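PDB 2R5S: thioredoxin domain-containing protein from Vibrio parahaemolyticus, which is of unknown function in detail but, as a thioredoxin domain-containing protein, may reduce protein disulfides, the crystallised part being its tetratricopeptide-repeat domain. Local coordinates for residues D106-A111 / K136-A141. Residues are numbered along the deposited sequence; the frame is centred on the assembly and turned at random.
Sequences DNFELA and KVNLGA
F108 reaches across to A141 with its aromatic ring, and the methyl of A141 sits over one face of it. From CB, which points toward the loop 136-141, CG is placed beside the backbone N and anti to the carbonyl carbon (chi1 -70°), a setting that carries the ring out to the methyl. CD2 comes nearest, 3.9 Å from A141 CB. Next along the same flank, CE2 lies 4.0 Å from A141 CB. CZ, at the tip, stands farther off, 4.6 Å from A141 CB. The contact is a CH-pi interaction: A141 CB stands 4.3 Å from the centroid of the F108 ring, 26° off its normal. No hydrogen bond links the two segments. On the opposite face the backbone O of D106 lies over the rim, 3.1 Å from F108 CD1. Near CE2 the side-chain amide of N138 approaches obliquely, more loosely than the methyl.

Both segments fall within a tetratricopeptide-repeat region, an all-helical solenoid fold. Here the F108 ring joins the N-terminal end of helix 108-120 to the loop between helices 124-135 and 145-157; I134 of helix 124-135 touches both F108 and A141, and V146 of helix 145-157 also packs on A141. N107 is the N-cap: its OD1 accepts from L110 N at 3.0 Å, the donor standing 53° out of the carbonyl plane. Across the contact, N138 to A141 form a type I turn with A141 at its last position, closed by the bond from A141 N to N138 O at 2.9 Å.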
ATOM      1  N   ASP A 106     -19.718  14.704   9.907  1.00 59.32           N
ATOM      2  CA  ASP A 106     -18.969  15.160  11.089  1.00 59.44           C
ATOM      3  C   ASP A 106     -18.650  14.038  12.084  1.00 58.45           C
ATOM      4  O   ASP A 106     -17.725  14.196  12.893  1.00 58.33           O
ATOM      5  CB  ASP A 106     -19.593  16.399  11.733  1.00 59.95           C
ATOM      6  CG  ASP A 106     -19.099  17.707  11.080  1.00 64.41           C
ATOM      7  OD1 ASP A 106     -19.831  18.219  10.189  1.00 65.50           O
ATOM      8  OD2 ASP A 106     -17.983  18.207  11.452  1.00 64.95           O
ATOM      9  N   ASN A 107     -19.382  12.921  11.984  1.00 56.18           N
ATOM     10  CA  ASN A 107     -19.167  11.728  12.814  1.00 55.48           C
ATOM     11  C   ASN A 107     -17.774  11.161  12.635  1.00 55.48           C
ATOM     12  O   ASN A 107     -17.548  10.332  11.762  1.00 56.06           O
ATOM     13  CB  ASN A 107     -20.226  10.630  12.489  1.00 55.37           C
ATOM     14  CG  ASN A 107     -20.140   9.425  13.421  1.00 53.29           C
ATOM     15  OD1 ASN A 107     -19.060   9.093  13.921  1.00 49.86           O
ATOM     16  ND2 ASN A 107     -21.284   8.749  13.644  1.00 50.04           N
ATOM     17  N   PHE A 108     -16.840  11.610  13.479  1.00 56.20           N
ATOM     18  CA  PHE A 108     -15.409  11.280  13.351  1.00 54.73           C
ATOM     19  C   PHE A 108     -15.159   9.812  13.597  1.00 54.45           C
ATOM     20  O   PHE A 108     -14.284   9.243  12.999  1.00 54.75           O
ATOM     21  CB  PHE A 108     -14.548  12.127  14.302  1.00 53.82           C
ATOM     22  CG  PHE A 108     -14.471  13.601  13.900  1.00 54.74           C
ATOM     23  CD1 PHE A 108     -14.630  13.973  12.566  1.00 53.29           C
ATOM     24  CD2 PHE A 108     -14.276  14.588  14.845  1.00 51.86           C
ATOM     25  CE1 PHE A 108     -14.572  15.337  12.167  1.00 54.96           C
ATOM     26  CE2 PHE A 108     -14.217  15.946  14.468  1.00 59.94           C
ATOM     27  CZ  PHE A 108     -14.360  16.321  13.118  1.00 56.59           C
ATOM     28  N   GLU A 109     -15.929   9.215  14.492  1.00 54.13           N
ATOM     29  CA  GLU A 109     -15.779   7.809  14.831  1.00 54.54           C
ATOM     30  C   GLU A 109     -16.130   6.839  13.643  1.00 54.97           C
ATOM     31  O   GLU A 109     -15.616   5.709  13.556  1.00 54.26           O
ATOM     32  CB  GLU A 109     -16.618   7.503  16.086  1.00 53.53           C
ATOM     33  CG  GLU A 109     -16.637   6.007  16.421  1.00 57.10           C
ATOM     34  CD  GLU A 109     -17.592   5.599  17.553  1.00 54.12           C
ATOM     35  OE1 GLU A 109     -17.694   6.320  18.560  1.00 56.65           O
ATOM     36  OE2 GLU A 109     -18.230   4.545  17.415  1.00 53.76           O
ATOM     37  N   LEU A 110     -17.021   7.277  12.759  1.00 55.27           N
ATOM     38  CA  LEU A 110     -17.352   6.521  11.539  1.00 55.48           C
ATOM     39  C   LEU A 110     -16.216   6.614  10.540  1.00 54.52           C
ATOM     40  O   LEU A 110     -15.992   5.702   9.745  1.00 54.54           O
ATOM     41  CB  LEU A 110     -18.582   7.102  10.859  1.00 55.75           C
ATOM     42  CG  LEU A 110     -19.836   6.247  10.995  1.00 57.35           C
ATOM     43  CD1 LEU A 110     -20.992   7.161  10.633  1.00 57.68           C
ATOM     44  CD2 LEU A 110     -19.691   5.054  10.023  1.00 58.12           C
ATOM     45  N   ALA A 111     -15.521   7.732  10.594  1.00 53.82           N
ATOM     46  CA  ALA A 111     -14.442   7.990   9.671  1.00 54.42           C
ATOM     47  C   ALA A 111     -13.277   7.098  10.007  1.00 54.17           C
ATOM     48  O   ALA A 111     -12.738   6.440   9.114  1.00 54.69           O
ATOM     49  CB  ALA A 111     -14.077   9.459   9.625  1.00 53.41           C
ATOM     50  N   LYS A 136      -6.143  18.111   9.433  1.00 54.91           N
ATOM     51  CA  LYS A 136      -5.667  19.450   9.087  1.00 55.59           C
ATOM     52  C   LYS A 136      -6.665  20.562   9.432  1.00 57.08           C
ATOM     53  O   LYS A 136      -6.413  21.767   9.181  1.00 56.48           O
ATOM     54  CB  LYS A 136      -5.374  19.498   7.600  1.00 56.06           C
ATOM     55  CG  LYS A 136      -6.550  19.731   6.727  1.00 56.80           C
ATOM     56  CD  LYS A 136      -6.105  19.581   5.295  1.00 53.52           C
ATOM     57  CE  LYS A 136      -7.278  19.622   4.383  1.00 56.83           C
ATOM     58  NZ  LYS A 136      -6.769  19.876   3.011  1.00 62.82           N
ATOM     59  N   VAL A 137      -7.814  20.160   9.979  1.00 58.65           N
ATOM     60  CA  VAL A 137      -8.742  21.098  10.599  1.00 59.17           C
ATOM     61  C   VAL A 137      -8.582  20.997  12.094  1.00 58.05           C
ATOM     62  O   VAL A 137      -8.628  22.012  12.750  1.00 57.93           O
ATOM     63  CB  VAL A 137     -10.229  20.764  10.326  1.00 60.81           C
ATOM     64  CG1 VAL A 137     -11.109  21.967  10.747  1.00 62.85           C
ATOM     65  CG2 VAL A 137     -10.460  20.478   8.847  1.00 62.77           C
ATOM     66  N   ASN A 138      -8.402  19.773  12.612  1.00 56.86           N
ATOM     67  CA  ASN A 138      -8.453  19.468  14.047  1.00 55.45           C
ATOM     68  C   ASN A 138      -7.559  18.256  14.344  1.00 54.43           C
ATOM     69  O   ASN A 138      -8.062  17.093  14.365  1.00 54.38           O
ATOM     70  CB  ASN A 138      -9.935  19.100  14.422  1.00 56.48           C
ATOM     71  CG  ASN A 138     -10.220  18.897  15.972  1.00 56.96           C
ATOM     72  OD1 ASN A 138     -11.376  18.641  16.333  1.00 61.05           O
ATOM     73  ND2 ASN A 138      -9.209  19.034  16.854  1.00 56.13           N
ATOM     74  N   LEU A 139      -6.291  18.491  14.678  1.00 53.18           N
ATOM     75  CA  LEU A 139      -5.383  17.386  15.136  1.00 52.70           C
ATOM     76  C   LEU A 139      -5.889  16.560  16.305  1.00 52.33           C
ATOM     77  O   LEU A 139      -5.435  15.409  16.519  1.00 52.37           O
ATOM     78  CB  LEU A 139      -4.032  17.945  15.555  1.00 52.88           C
ATOM     79  CG  LEU A 139      -2.793  18.071  14.627  1.00 54.14           C
ATOM     80  CD1 LEU A 139      -2.965  17.744  13.204  1.00 52.72           C
ATOM     81  CD2 LEU A 139      -1.939  19.331  14.811  1.00 52.59           C
ATOM     82  N   GLY A 140      -6.776  17.148  17.101  1.00 52.15           N
ATOM     83  CA  GLY A 140      -7.354  16.467  18.281  1.00 51.59           C
ATOM     84  C   GLY A 140      -8.575  15.647  17.946  1.00 52.13           C
ATOM     85  O   GLY A 140      -9.145  14.971  18.832  1.00 53.04           O
ATOM     86  N   ALA A 141      -8.961  15.650  16.668  1.00 51.20           N
ATOM     87  CA  ALA A 141     -10.287  15.190  16.288  1.00 50.83           C
ATOM     88  C   ALA A 141     -10.586  13.945  17.050  1.00 51.01           C
ATOM     89  O   ALA A 141      -9.782  13.033  17.038  1.00 51.60           O
ATOM     90  CB  ALA A 141     -10.366  14.880  14.820  1.00 48.42           C
TER